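Local structure of glia-derived nexin (Homo sapiens, 4DY0) at residues Pro28-Ile34 against Phe372-Lys378; Arg177-Thr183 against Ser329-Thr333; Arg208-Thr212 against Trp261-Met265; Ala214-Tyr220 against Ala248-His252. The protein inhibits serine proteases such as thrombin, trypsin and urokinase, binds heparin, and promotes neurite extension by blocking thrombin. One frame throughout, in Å; residues are numbered along the deposited sequence.

Interaction 1 (Pro28-Ile34 against Phe372-Lys378); sequences PHDNIVI and FMGQINK
Strands 32-34 and 372-376 run antiparallel, at 179°, with their axes 4.6 Å apart. Ile32 pairs with Gln375 and Ile34 with Met373 as hydrogen-bonded pairs. Val33 and Gly374 form the non-hydrogen-bonded pair between them, CA to CA 4.2 Å. The ladder consists of Ile32 N to Gln375 O (3.0 Å), Gln375 N to Ile32 O (2.7 Å), Ile34 N to Met373 O (2.8 Å) and Met373 N to Ile34 O (2.8 Å). Beyond the strands, Asn31 (m) takes over with its side chain. Its OD1 accepts from Asn377 N (2.7 Å) and Lys378 N (3.1 Å), and its ND2 donates to Lys378 O (2.9 Å). Gln375 NE2 donates to Asp30 O (3.0 Å). One water links Pro28 O (2.7 Å) and Gln375 OE1 (2.9 Å). Ile32, Ile34, Met373 and Gln375 share one face, which helix 5-26 covers. Val33 lies on the other face, against Ala324 of strand 319-328. Its CG1 meets the ring edge of Phe372 at CD2 (4.0 Å), and its CG2 touches Ile376 CD1 (4.3 Å). Strand 372-376 also bonds to strand 358-364. This is the edge of serpin beta-sheet B, where the short strand after the first helix pairs with the C-terminal strand.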
loop_
_atom_site.group_PDB
_atom_site.type_symbol
_atom_site.label_atom_id
_atom_site.label_comp_id
_atom_site.label_asym_id
_atom_site.label_seq_id
_atom_site.Cartn_x
_atom_site.Cartn_y
_atom_site.Cartn_z
ATOM N N PRO A 28 -12.836 6.143 -9.667
ATOM C CA PRO A 28 -12.474 7.531 -9.374
ATOM C C PRO A 28 -13.034 8.056 -8.056
ATOM O O PRO A 28 -12.436 8.944 -7.447
ATOM C CB PRO A 28 -13.086 8.313 -10.544
ATOM C CG PRO A 28 -13.334 7.302 -11.611
ATOM C CD PRO A 28 -13.609 6.015 -10.913
ATOM N N HIS A 29 -14.169 7.514 -7.617
ATOM C CA HIS A 29 -14.886 8.081 -6.470
ATOM C C HIS A 29 -14.860 7.220 -5.207
ATOM O O HIS A 29 -15.531 7.533 -4.223
ATOM C CB HIS A 29 -16.334 8.416 -6.846
ATOM C CG HIS A 29 -16.451 9.485 -7.887
ATOM N ND1 HIS A 29 -17.460 9.504 -8.827
ATOM C CD2 HIS A 29 -15.673 10.563 -8.149
ATOM C CE1 HIS A 29 -17.305 10.554 -9.614
ATOM N NE2 HIS A 29 -16.228 11.213 -9.224
ATOM N N ASP A 30 -14.080 6.148 -5.231
ATOM C CA ASP A 30 -13.983 5.260 -4.078
ATOM C C ASP A 30 -12.769 5.558 -3.211
ATOM O O ASP A 30 -11.817 6.205 -3.645
ATOM C CB ASP A 30 -13.908 3.803 -4.537
ATOM C CG ASP A 30 -15.199 3.326 -5.171
ATOM O OD1 ASP A 30 -16.227 4.032 -5.049
ATOM O OD2 ASP A 30 -15.183 2.242 -5.787
ATOM N N ASN A 31 -12.812 5.071 -1.980
ATOM C CA ASN A 31 -11.648 5.088 -1.128
ATOM C C ASN A 31 -10.739 3.940 -1.533
ATOM O O ASN A 31 -11.112 2.774 -1.446
ATOM C CB ASN A 31 -12.058 4.975 0.340
ATOM C CG ASN A 31 -12.774 6.211 0.834
ATOM O OD1 ASN A 31 -12.676 7.290 0.235
ATOM N ND2 ASN A 31 -13.505 6.067 1.933
ATOM N N ILE A 32 -9.548 4.274 -2.007
ATOM C CA ILE A 32 -8.603 3.259 -2.438
ATOM C C ILE A 32 -7.327 3.386 -1.621
ATOM O O ILE A 32 -6.682 4.433 -1.624
ATOM C CB ILE A 32 -8.274 3.395 -3.933
ATOM C CG1 ILE A 32 -9.547 3.261 -4.774
ATOM C CG2 ILE A 32 -7.258 2.350 -4.346
ATOM C CD1 ILE A 32 -10.185 1.882 -4.705
ATOM N N VAL A 33 -6.981 2.324 -0.901
ATOM C CA VAL A 33 -5.768 2.316 -0.095
ATOM C C VAL A 33 -4.933 1.091 -0.419
ATOM O O VAL A 33 -5.318 -0.039 -0.119
ATOM C CB VAL A 33 -6.078 2.361 1.410
ATOM C CG1 VAL A 33 -4.792 2.546 2.210
ATOM C CG2 VAL A 33 -7.055 3.484 1.703
ATOM N N ILE A 34 -3.790 1.339 -1.042
ATOM C CA ILE A 34 -2.906 0.301 -1.534
ATOM C C ILE A 34 -1.560 0.412 -0.830
ATOM O O ILE A 34 -1.214 1.473 -0.293
ATOM C CB ILE A 34 -2.662 0.499 -3.044
ATOM C CG1 ILE A 34 -3.945 0.232 -3.836
ATOM C CG2 ILE A 34 -1.521 -0.366 -3.530
ATOM C CD1 ILE A 34 -4.463 -1.163 -3.691
ATOM N N PHE A 372 2.363 3.079 1.906
ATOM C CA PHE A 372 0.943 3.311 1.673
ATOM C C PHE A 372 0.749 4.327 0.567
ATOM O O PHE A 372 1.511 5.294 0.449
ATOM C CB PHE A 372 0.262 3.877 2.920
ATOM C CG PHE A 372 -0.034 2.862 3.983
ATOM C CD1 PHE A 372 0.964 2.421 4.842
ATOM C CD2 PHE A 372 -1.320 2.384 4.159
ATOM C CE1 PHE A 372 0.685 1.504 5.839
ATOM C CE2 PHE A 372 -1.603 1.464 5.157
ATOM C CZ PHE A 372 -0.597 1.023 5.997
ATOM N N MET A 373 -0.289 4.111 -0.229
ATOM C CA MET A 373 -0.767 5.117 -1.158
ATOM C C MET A 373 -2.289 5.054 -1.154
ATOM O O MET A 373 -2.878 3.980 -1.311
ATOM C CB MET A 373 -0.216 4.868 -2.557
ATOM C CG MET A 373 -0.578 5.951 -3.559
ATOM S SD MET A 373 0.292 5.740 -5.119
ATOM C CE MET A 373 -0.124 7.275 -5.955
ATOM N N GLY A 374 -2.932 6.198 -0.961
ATOM C CA GLY A 374 -4.377 6.199 -0.834
ATOM C C GLY A 374 -5.083 7.366 -1.490
ATOM O O GLY A 374 -4.566 8.489 -1.541
ATOM N N GLN A 375 -6.278 7.101 -2.001
ATOM C CA GLN A 375 -7.143 8.179 -2.427
ATOM C C GLN A 375 -8.360 8.158 -1.513
ATOM O O GLN A 375 -9.079 7.164 -1.441
ATOM C CB GLN A 375 -7.524 8.044 -3.907
ATOM C CG GLN A 375 -8.966 7.699 -4.161
ATOM C CD GLN A 375 -9.357 7.860 -5.620
ATOM O OE1 GLN A 375 -8.822 8.713 -6.324
ATOM N NE2 GLN A 375 -10.293 7.035 -6.080
ATOM N N ILE A 376 -8.567 9.247 -0.784
ATOM C CA ILE A 376 -9.687 9.316 0.143
ATOM C C ILE A 376 -10.761 10.242 -0.403
ATOM O O ILE A 376 -10.563 11.456 -0.465
ATOM C CB ILE A 376 -9.245 9.816 1.532
ATOM C CG1 ILE A 376 -8.154 8.903 2.109
ATOM C CG2 ILE A 376 -10.442 9.920 2.472
ATOM C CD1 ILE A 376 -8.561 7.432 2.217
ATOM N N ASN A 377 -11.887 9.657 -0.806
ATOM C CA ASN A 377 -13.026 10.414 -1.323
ATOM C C ASN A 377 -14.034 10.760 -0.236
ATOM O O ASN A 377 -14.834 11.681 -0.390
ATOM C CB ASN A 377 -13.720 9.630 -2.437
ATOM C CG ASN A 377 -13.075 9.850 -3.781
ATOM O OD1 ASN A 377 -12.461 8.943 -4.351
ATOM N ND2 ASN A 377 -13.184 11.069 -4.289
ATOM N N LYS A 378 -13.998 10.004 0.855
ATOM C CA LYS A 378 -14.840 10.280 2.011
ATOM C C LYS A 378 -14.250 9.623 3.252
ATOM O O LYS A 378 -14.301 8.407 3.390
ATOM C CB LYS A 378 -16.266 9.776 1.780
ATOM C CG LYS A 378 -17.283 10.381 2.737
ATOM C CD LYS A 378 -18.710 10.102 2.291
ATOM C CE LYS A 378 -19.049 8.624 2.395
ATOM N NZ LYS A 378 -20.455 8.354 1.981
HETATM O O HOH W 1 -10.290 10.174 -8.413
#

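Interaction 2 (Arg177-Thr183 against Ser329-Thr333); sequences RFQPENT and SEDGT
Glu330 has the most surface covered here, followed by Arg177 and Phe178. Both segments are irregular, apart from a 3-10 turn at 180-182 that is held by Asn182 N to Gln179 O (2.8 Å) and Thr183 N to Pro180 O (3.0 Å). The two backbones come closest at Arg177 and Gly332 (CA to CA 3.9 Å) and at Phe178 and Glu330 (4.5 Å). The backbone of Glu330 (phi/psi -73/-36) presents its carbonyl to Phe178, and Phe178 N bonds to Glu330 O at 3.0 Å. The Glu330 side chain (chi1 m, chi2 93°) runs past Phe178, with Phe178 CB 4.0 Å from Glu330 CG. It ends at Thr183, whose OG1 donates to Glu330 OE2 at 2.7 Å. The other oxygen, OE1, forms a salt bridge with Lys276. This is the breach region of the serpin fold, where strand 319-328 of beta-sheet A ends. Segment 329-333 follows that strand and begins the hinge of the reactive centre loop, which carries the predicted reactive bond Arg346-Ser347. Phe178 (m) points inward, edge-to-face with Trp174 and against Leu201. Arg177 takes rotamer p and is extended from CG onward. Its CB rests 3.6 Å from Gly332 CA, and its CG is 3.5 Å from Thr333 O. Gly332 is extended (-163/-155). A CB there would lie 2.7 Å from Arg177 CA, so the close approach depends on glycine.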
loop_
_atom_site.group_PDB
_atom_site.type_symbol
_atom_site.label_atom_id
_atom_site.label_comp_id
_atom_site.label_asym_id
_atom_site.label_seq_id
_atom_site.Cartn_x
_atom_site.Cartn_y
_atom_site.Cartn_z
ATOM N N ARG A 177 2.375 16.241 17.926
ATOM C CA ARG A 177 1.033 15.743 18.193
ATOM C C ARG A 177 -0.046 16.764 17.867
ATOM O O ARG A 177 0.221 17.961 17.792
ATOM C CB ARG A 177 0.902 15.343 19.662
ATOM C CG ARG A 177 0.823 16.525 20.624
ATOM C CD ARG A 177 0.874 16.051 22.071
ATOM N NE ARG A 177 0.956 17.157 23.023
ATOM C CZ ARG A 177 1.243 17.009 24.314
ATOM N NH1 ARG A 177 1.482 15.803 24.810
ATOM N NH2 ARG A 177 1.298 18.070 25.109
ATOM N N PHE A 178 -1.265 16.272 17.670
ATOM C CA PHE A 178 -2.442 17.127 17.637
ATOM C C PHE A 178 -3.076 17.109 19.020
ATOM O O PHE A 178 -2.963 16.119 19.744
ATOM C CB PHE A 178 -3.462 16.611 16.624
ATOM C CG PHE A 178 -3.014 16.716 15.196
ATOM C CD1 PHE A 178 -2.218 15.731 14.634
ATOM C CD2 PHE A 178 -3.412 17.786 14.408
ATOM C CE1 PHE A 178 -1.811 15.820 13.322
ATOM C CE2 PHE A 178 -3.010 17.881 13.091
ATOM C CZ PHE A 178 -2.208 16.899 12.546
ATOM N N GLN A 179 -3.743 18.195 19.387
ATOM C CA GLN A 179 -4.407 18.263 20.679
ATOM C C GLN A 179 -5.912 18.082 20.545
ATOM O O GLN A 179 -6.559 18.771 19.756
ATOM C CB GLN A 179 -4.068 19.572 21.393
ATOM C CG GLN A 179 -2.647 19.594 21.930
ATOM C CD GLN A 179 -2.323 20.863 22.683
ATOM O OE1 GLN A 179 -2.564 21.967 22.196
ATOM N NE2 GLN A 179 -1.762 20.713 23.879
ATOM N N PRO A 180 -6.470 17.148 21.329
ATOM C CA PRO A 180 -7.875 16.742 21.291
ATOM C C PRO A 180 -8.845 17.913 21.443
ATOM O O PRO A 180 -9.925 17.897 20.853
ATOM C CB PRO A 180 -7.998 15.795 22.490
ATOM C CG PRO A 180 -6.622 15.285 22.710
ATOM C CD PRO A 180 -5.716 16.426 22.368
ATOM N N GLU A 181 -8.465 18.910 22.237
ATOM C CA GLU A 181 -9.299 20.095 22.423
ATOM C C GLU A 181 -9.482 20.831 21.099
ATOM O O GLU A 181 -10.456 21.556 20.914
ATOM C CB GLU A 181 -8.683 21.040 23.460
ATOM C CG GLU A 181 -8.461 20.415 24.829
ATOM C CD GLU A 181 -7.242 19.509 24.874
ATOM O OE1 GLU A 181 -7.200 18.611 25.741
ATOM O OE2 GLU A 181 -6.329 19.695 24.043
ATOM N N ASN A 182 -8.538 20.638 20.181
ATOM C CA ASN A 182 -8.588 21.290 18.876
ATOM C C ASN A 182 -9.293 20.457 17.810
ATOM O O ASN A 182 -9.480 20.912 16.684
ATOM C CB ASN A 182 -7.180 21.667 18.410
ATOM C CG ASN A 182 -6.517 22.675 19.328
ATOM O OD1 ASN A 182 -7.120 23.679 19.705
ATOM N ND2 ASN A 182 -5.270 22.409 19.696
ATOM N N THR A 183 -9.684 19.237 18.168
ATOM C CA THR A 183 -10.367 18.352 17.231
ATOM C C THR A 183 -11.856 18.663 17.176
ATOM O O THR A 183 -12.585 18.408 18.134
ATOM C CB THR A 183 -10.165 16.874 17.603
ATOM O OG1 THR A 183 -8.770 16.559 17.544
ATOM C CG2 THR A 183 -10.928 15.967 16.639
ATOM N N SER A 329 -4.846 9.853 13.808
ATOM C CA SER A 329 -5.361 10.353 15.082
ATOM C C SER A 329 -4.498 11.471 15.665
ATOM O O SER A 329 -3.556 11.938 15.021
ATOM C CB SER A 329 -5.476 9.206 16.085
ATOM O OG SER A 329 -6.241 9.585 17.215
ATOM N N GLU A 330 -4.823 11.886 16.889
ATOM C CA GLU A 330 -4.110 12.965 17.574
ATOM C C GLU A 330 -2.720 12.549 18.053
ATOM O O GLU A 330 -1.780 13.347 18.032
ATOM C CB GLU A 330 -4.911 13.461 18.788
ATOM C CG GLU A 330 -6.146 14.288 18.467
ATOM C CD GLU A 330 -7.415 13.459 18.379
ATOM O OE1 GLU A 330 -7.322 12.217 18.292
ATOM O OE2 GLU A 330 -8.512 14.057 18.397
ATOM N N ASP A 331 -2.604 11.297 18.485
ATOM C CA ASP A 331 -1.441 10.827 19.248
ATOM C C ASP A 331 -0.078 11.132 18.623
ATOM O O ASP A 331 0.181 10.811 17.461
ATOM C CB ASP A 331 -1.569 9.326 19.540
ATOM C CG ASP A 331 -2.934 8.952 20.110
ATOM O OD1 ASP A 331 -2.978 8.173 21.085
ATOM O OD2 ASP A 331 -3.962 9.431 19.586
ATOM N N GLY A 332 0.791 11.746 19.418
ATOM C CA GLY A 332 2.154 12.061 19.002
ATOM C C GLY A 332 3.042 12.364 20.199
ATOM O O GLY A 332 2.768 11.915 21.309
ATOM N N THR A 333 4.103 13.133 19.974
ATOM C CA THR A 333 5.035 13.494 21.041
ATOM C C THR A 333 4.750 14.878 21.623
ATOM O O THR A 333 4.237 15.759 20.934
ATOM C CB THR A 333 6.493 13.439 20.552
ATOM O OG1 THR A 333 6.916 12.073 20.472
ATOM C CG2 THR A 333 7.404 14.190 21.513
#

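Interaction 3 (Arg208-Thr212 against Trp261-Met265); sequences RCGST and WMSIM
Segment 208-212 is an extended strand that crosses the end of helix 255-262. No hydrogen bond joins it to 261-265. Arg208 (m, t, p) points toward that segment, with NH1 3.2 Å from Met265 CE and Met265 CB over one face of the guanidinium. Arg208 NE forms a salt bridge with Glu224. Cys209 turns its side chain away, but its O receives a CA-H...O contact from Met265 CA (3.5 Å). Cys209 CA and Met265 CA, 4.6 Å apart, are the closest pair of CA atoms. Gly210 N is 4.4 Å from Met265 CG; a CB on Gly210 would sit a tight 3.4 Å from Ile264 CG2. Thr212 (t) meets Ile264, CB to CD1 3.8 Å. Ile264 N and Met265 N bond to Trp261 O (both 2.8 Å). This end of strand 195-213 belongs to serpin beta-sheet B and pairs with strand 219-226, whose Phe222 stacks on Trp261. The end of helix 255-262 covers it and leads into strand 266-284, where Val266 bonds to Cys209.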
loop_
_atom_site.group_PDB
_atom_site.type_symbol
_atom_site.label_atom_id
_atom_site.label_comp_id
_atom_site.label_asym_id
_atom_site.label_seq_id
_atom_site.Cartn_x
_atom_site.Cartn_y
_atom_site.Cartn_z
ATOM N N ARG A 208 6.975 20.977 6.484
ATOM C CA ARG A 208 7.440 21.119 5.115
ATOM C C ARG A 208 6.245 21.026 4.173
ATOM O O ARG A 208 5.441 20.100 4.260
ATOM C CB ARG A 208 8.481 20.046 4.790
ATOM C CG ARG A 208 9.866 20.359 5.350
ATOM C CD ARG A 208 10.714 19.105 5.527
ATOM N NE ARG A 208 10.809 18.321 4.299
ATOM C CZ ARG A 208 11.699 18.541 3.338
ATOM N NH1 ARG A 208 11.709 17.775 2.255
ATOM N NH2 ARG A 208 12.579 19.528 3.459
ATOM N N CYS A 209 6.109 22.005 3.289
ATOM C CA CYS A 209 5.033 21.959 2.313
ATOM C C CYS A 209 5.327 22.813 1.101
ATOM O O CYS A 209 6.305 23.552 1.068
ATOM C CB CYS A 209 3.699 22.366 2.941
ATOM S SG CYS A 209 3.746 23.912 3.844
ATOM N N GLY A 210 4.492 22.608 0.105
ATOM C CA GLY A 210 4.555 23.160 -1.222
ATOM C C GLY A 210 3.390 23.063 -2.185
ATOM O O GLY A 210 2.373 22.603 -1.872
ATOM N N SER A 211 3.605 23.592 -3.374
ATOM C CA SER A 211 2.767 23.462 -4.547
ATOM C C SER A 211 3.499 23.317 -5.840
ATOM O O SER A 211 4.541 23.814 -5.998
ATOM C CB SER A 211 1.840 24.607 -4.706
ATOM O OG SER A 211 2.111 25.568 -3.801
ATOM N N THR A 212 2.876 22.630 -6.763
ATOM C CA THR A 212 3.317 22.441 -8.105
ATOM C C THR A 212 2.123 22.136 -9.015
ATOM O O THR A 212 1.046 22.025 -8.573
ATOM C CB THR A 212 4.468 21.486 -8.219
ATOM O OG1 THR A 212 4.990 21.535 -9.519
ATOM C CG2 THR A 212 4.072 20.138 -7.968
ATOM N N TRP A 261 8.562 16.694 -5.248
ATOM C CA TRP A 261 8.025 17.393 -4.084
ATOM C C TRP A 261 9.148 17.700 -3.105
ATOM O O TRP A 261 9.241 18.809 -2.583
ATOM C CB TRP A 261 6.931 16.581 -3.375
ATOM C CG TRP A 261 5.705 16.313 -4.200
ATOM C CD1 TRP A 261 5.379 16.879 -5.400
ATOM C CD2 TRP A 261 4.625 15.430 -3.869
ATOM N NE1 TRP A 261 4.177 16.389 -5.844
ATOM C CE2 TRP A 261 3.691 15.499 -4.921
ATOM C CE3 TRP A 261 4.362 14.581 -2.788
ATOM C CZ2 TRP A 261 2.510 14.754 -4.924
ATOM C CZ3 TRP A 261 3.192 13.843 -2.792
ATOM C CH2 TRP A 261 2.281 13.933 -3.853
ATOM N N MET A 262 10.002 16.709 -2.866
ATOM C CA MET A 262 11.104 16.847 -1.917
ATOM C C MET A 262 11.955 18.091 -2.174
ATOM O O MET A 262 12.421 18.736 -1.237
ATOM C CB MET A 262 11.988 15.598 -1.938
ATOM C CG MET A 262 11.288 14.321 -1.492
ATOM S SD MET A 262 10.651 14.427 0.189
ATOM C CE MET A 262 10.148 12.732 0.479
ATOM N N SER A 263 12.161 18.424 -3.443
ATOM C CA SER A 263 12.997 19.568 -3.798
ATOM C C SER A 263 12.192 20.857 -3.949
ATOM O O SER A 263 12.722 21.882 -4.382
ATOM C CB SER A 263 13.794 19.280 -5.074
ATOM O OG SER A 263 12.940 18.854 -6.120
ATOM N N ILE A 264 10.913 20.802 -3.593
ATOM C CA ILE A 264 10.066 21.991 -3.622
ATOM C C ILE A 264 9.605 22.382 -2.224
ATOM O O ILE A 264 9.427 23.566 -1.929
ATOM C CB ILE A 264 8.820 21.781 -4.490
ATOM C CG1 ILE A 264 9.215 21.469 -5.933
ATOM C CG2 ILE A 264 7.922 23.010 -4.426
ATOM C CD1 ILE A 264 8.030 21.110 -6.816
ATOM N N MET A 265 9.403 21.379 -1.372
ATOM C CA MET A 265 8.940 21.602 -0.008
ATOM C C MET A 265 9.976 22.350 0.810
ATOM O O MET A 265 11.157 22.006 0.801
ATOM C CB MET A 265 8.646 20.273 0.688
ATOM C CG MET A 265 7.521 19.476 0.078
ATOM S SD MET A 265 7.127 18.025 1.075
ATOM C CE MET A 265 8.741 17.258 1.198
#

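Interaction 4 (Ala214-Tyr220 against Ala248-His252); sequences APNDLWY and AIIPH
A beta hairpin joins strands 195-213 and 219-226 of serpin sheet B. Its tight end packs on the segment 248-252 that precedes helix 255-262. Ala214 to Asp217 form a type I turn, with Asp217 N to Ala214 O at 2.8 Å. Asp217 then adopts a left-handed conformation (77/10), and Ala214 N bonds to Leu218 O (2.9 Å). Together these make a type I turn with a G1 beta bulge. Asn216 (p) adds an Asx turn, its OD1 accepting from Leu218 N at 3.3 Å. Segment 248-252 has no regular strand or helix, and His252 is left-handed (72/13). The backbones are nearest at Ala214 and Ile249, CA to CA 5.5 Å. Ile249 (p, t) has the most surface covered. Its CD1 touches Tyr220 CB at 3.6 Å, and Ala214 CB lies 4.1 Å from Ile249 CA. Tyr220 (p) bonds through its OH to Trp261 of the helix. Leu218 CD2 packs on Ala248 CB (3.8 Å). At the other side of the turn, Pro215 CG approaches the poorly ordered ring of His252 at CD2 (4.1 Å). One direct hydrogen bond joins the segments: Asn216 ND2 donates to Ala248 O at 3.0 Å.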
loop_
_atom_site.group_PDB
_atom_site.type_symbol
_atom_site.label_atom_id
_atom_site.label_comp_id
_atom_site.label_asym_id
_atom_site.label_seq_id
_atom_site.Cartn_x
_atom_site.Cartn_y
_atom_site.Cartn_z
ATOM N N ALA A 214 0.252 19.766 -12.035
ATOM C CA ALA A 214 0.235 18.495 -12.728
ATOM C C ALA A 214 0.616 18.752 -14.182
ATOM O O ALA A 214 0.656 19.904 -14.622
ATOM C CB ALA A 214 -1.137 17.866 -12.637
ATOM N N PRO A 215 0.904 17.679 -14.933
ATOM C CA PRO A 215 1.248 17.800 -16.346
ATOM C C PRO A 215 0.229 18.628 -17.125
ATOM O O PRO A 215 0.579 19.242 -18.129
ATOM C CB PRO A 215 1.226 16.350 -16.828
ATOM C CG PRO A 215 1.608 15.562 -15.627
ATOM C CD PRO A 215 1.017 16.291 -14.450
ATOM N N ASN A 216 -1.018 18.647 -16.664
ATOM C CA ASN A 216 -2.084 19.351 -17.373
ATOM C C ASN A 216 -2.273 20.800 -16.909
ATOM O O ASN A 216 -3.250 21.457 -17.279
ATOM C CB ASN A 216 -3.403 18.573 -17.278
ATOM C CG ASN A 216 -3.855 18.359 -15.845
ATOM O OD1 ASN A 216 -3.216 18.832 -14.900
ATOM N ND2 ASN A 216 -4.961 17.644 -15.676
ATOM N N ASP A 217 -1.335 21.286 -16.100
ATOM C CA ASP A 217 -1.325 22.682 -15.644
ATOM C C ASP A 217 -2.322 23.002 -14.525
ATOM O O ASP A 217 -2.531 24.165 -14.188
ATOM C CB ASP A 217 -1.496 23.654 -16.818
ATOM C CG ASP A 217 -0.196 23.894 -17.565
ATOM O OD1 ASP A 217 0.842 23.323 -17.158
ATOM O OD2 ASP A 217 -0.206 24.654 -18.559
ATOM N N LEU A 218 -2.926 21.970 -13.949
ATOM C CA LEU A 218 -3.782 22.147 -12.784
ATOM C C LEU A 218 -2.945 22.072 -11.509
ATOM O O LEU A 218 -2.157 21.142 -11.320
ATOM C CB LEU A 218 -4.888 21.096 -12.773
ATOM C CG LEU A 218 -6.249 21.492 -13.354
ATOM C CD1 LEU A 218 -6.193 22.789 -14.153
ATOM C CD2 LEU A 218 -6.821 20.352 -14.181
ATOM N N TRP A 219 -3.111 23.062 -10.639
ATOM C CA TRP A 219 -2.261 23.192 -9.461
ATOM C C TRP A 219 -2.790 22.442 -8.258
ATOM O O TRP A 219 -3.999 22.255 -8.110
ATOM C CB TRP A 219 -2.048 24.665 -9.110
ATOM C CG TRP A 219 -1.093 25.317 -10.041
ATOM C CD1 TRP A 219 -1.366 25.812 -11.282
ATOM C CD2 TRP A 219 0.308 25.514 -9.826
ATOM N NE1 TRP A 219 -0.222 26.315 -11.851
ATOM C CE2 TRP A 219 0.820 26.145 -10.977
ATOM C CE3 TRP A 219 1.177 25.225 -8.769
ATOM C CZ2 TRP A 219 2.165 26.495 -11.100
ATOM C CZ3 TRP A 219 2.514 25.572 -8.894
ATOM C CH2 TRP A 219 2.994 26.200 -10.050
ATOM N N TYR A 220 -1.871 22.016 -7.401
ATOM C CA TYR A 220 -2.231 21.335 -6.171
ATOM C C TYR A 220 -1.192 21.588 -5.086
ATOM O O TYR A 220 -0.050 21.955 -5.384
ATOM C CB TYR A 220 -2.424 19.833 -6.416
ATOM C CG TYR A 220 -1.178 19.071 -6.821
ATOM C CD1 TYR A 220 -0.399 18.429 -5.871
ATOM C CD2 TYR A 220 -0.799 18.969 -8.155
ATOM C CE1 TYR A 220 0.729 17.719 -6.230
ATOM C CE2 TYR A 220 0.337 18.261 -8.527
ATOM C CZ TYR A 220 1.094 17.635 -7.556
ATOM O OH TYR A 220 2.226 16.929 -7.899
ATOM N N ALA A 248 -7.930 14.779 -11.627
ATOM C CA ALA A 248 -7.181 15.599 -12.577
ATOM C C ALA A 248 -5.714 15.814 -12.187
ATOM O O ALA A 248 -4.909 16.237 -13.015
ATOM C CB ALA A 248 -7.878 16.938 -12.798
ATOM N N ILE A 249 -5.357 15.525 -10.939
ATOM C CA ILE A 249 -3.984 15.774 -10.500
ATOM C C ILE A 249 -3.156 14.512 -10.229
ATOM O O ILE A 249 -1.931 14.583 -10.140
ATOM C CB ILE A 249 -3.913 16.704 -9.255
ATOM C CG1 ILE A 249 -4.462 15.999 -8.018
ATOM C CG2 ILE A 249 -4.641 18.015 -9.511
ATOM C CD1 ILE A 249 -4.174 16.728 -6.730
ATOM N N ILE A 250 -3.810 13.363 -10.114
ATOM C CA ILE A 250 -3.097 12.142 -9.730
ATOM C C ILE A 250 -2.541 11.277 -10.879
ATOM O O ILE A 250 -1.716 10.401 -10.646
ATOM C CB ILE A 250 -3.932 11.282 -8.761
ATOM C CG1 ILE A 250 -5.147 10.696 -9.471
ATOM C CG2 ILE A 250 -4.376 12.115 -7.574
ATOM C CD1 ILE A 250 -6.137 10.059 -8.523
ATOM N N PRO A 251 -2.983 11.521 -12.122
ATOM C CA PRO A 251 -2.422 10.735 -13.222
ATOM C C PRO A 251 -0.912 10.935 -13.380
ATOM O O PRO A 251 -0.414 12.042 -13.206
ATOM C CB PRO A 251 -3.154 11.282 -14.453
ATOM C CG PRO A 251 -4.425 11.854 -13.921
ATOM C CD PRO A 251 -4.066 12.414 -12.571
ATOM N N HIS A 252 -0.192 9.870 -13.714
ATOM C CA HIS A 252 1.242 9.978 -13.981
ATOM C C HIS A 252 2.072 10.226 -12.719
ATOM O O HIS A 252 3.244 10.597 -12.808
ATOM C CB HIS A 252 1.527 11.096 -14.993
ATOM C CG HIS A 252 0.629 11.078 -16.192
ATOM N ND1 HIS A 252 0.521 9.987 -17.027
ATOM C CD2 HIS A 252 -0.193 12.025 -16.704
ATOM C CE1 HIS A 252 -0.335 10.258 -17.996
ATOM N NE2 HIS A 252 -0.783 11.489 -17.823
#

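The four contacts are nested along the chain. Interaction 1 encloses interaction 2, which encloses interaction 3, which encloses interaction 4. Interactions 3 and 4 touch, with centres about 15 Å apart: Thr212 O is 3.1 Å from Tyr220 N, and Trp261 NE1 is 2.9 Å from Tyr220 OH. Interactions 1 and 4 also touch, Gln375 OE1 lying 3.7 Å from Ile250 CD1; their centres are about 17 Å apart. Strands 32-34, 369-376, 195-213 and 219-226 place interactions 1, 3 and 4 in sheet B. Interaction 2 touches none of them. Its centre is about 24 Å from those of interactions 1 and 3 and 32 Å from that of interaction 4. It lies by the start of the reactive centre loop.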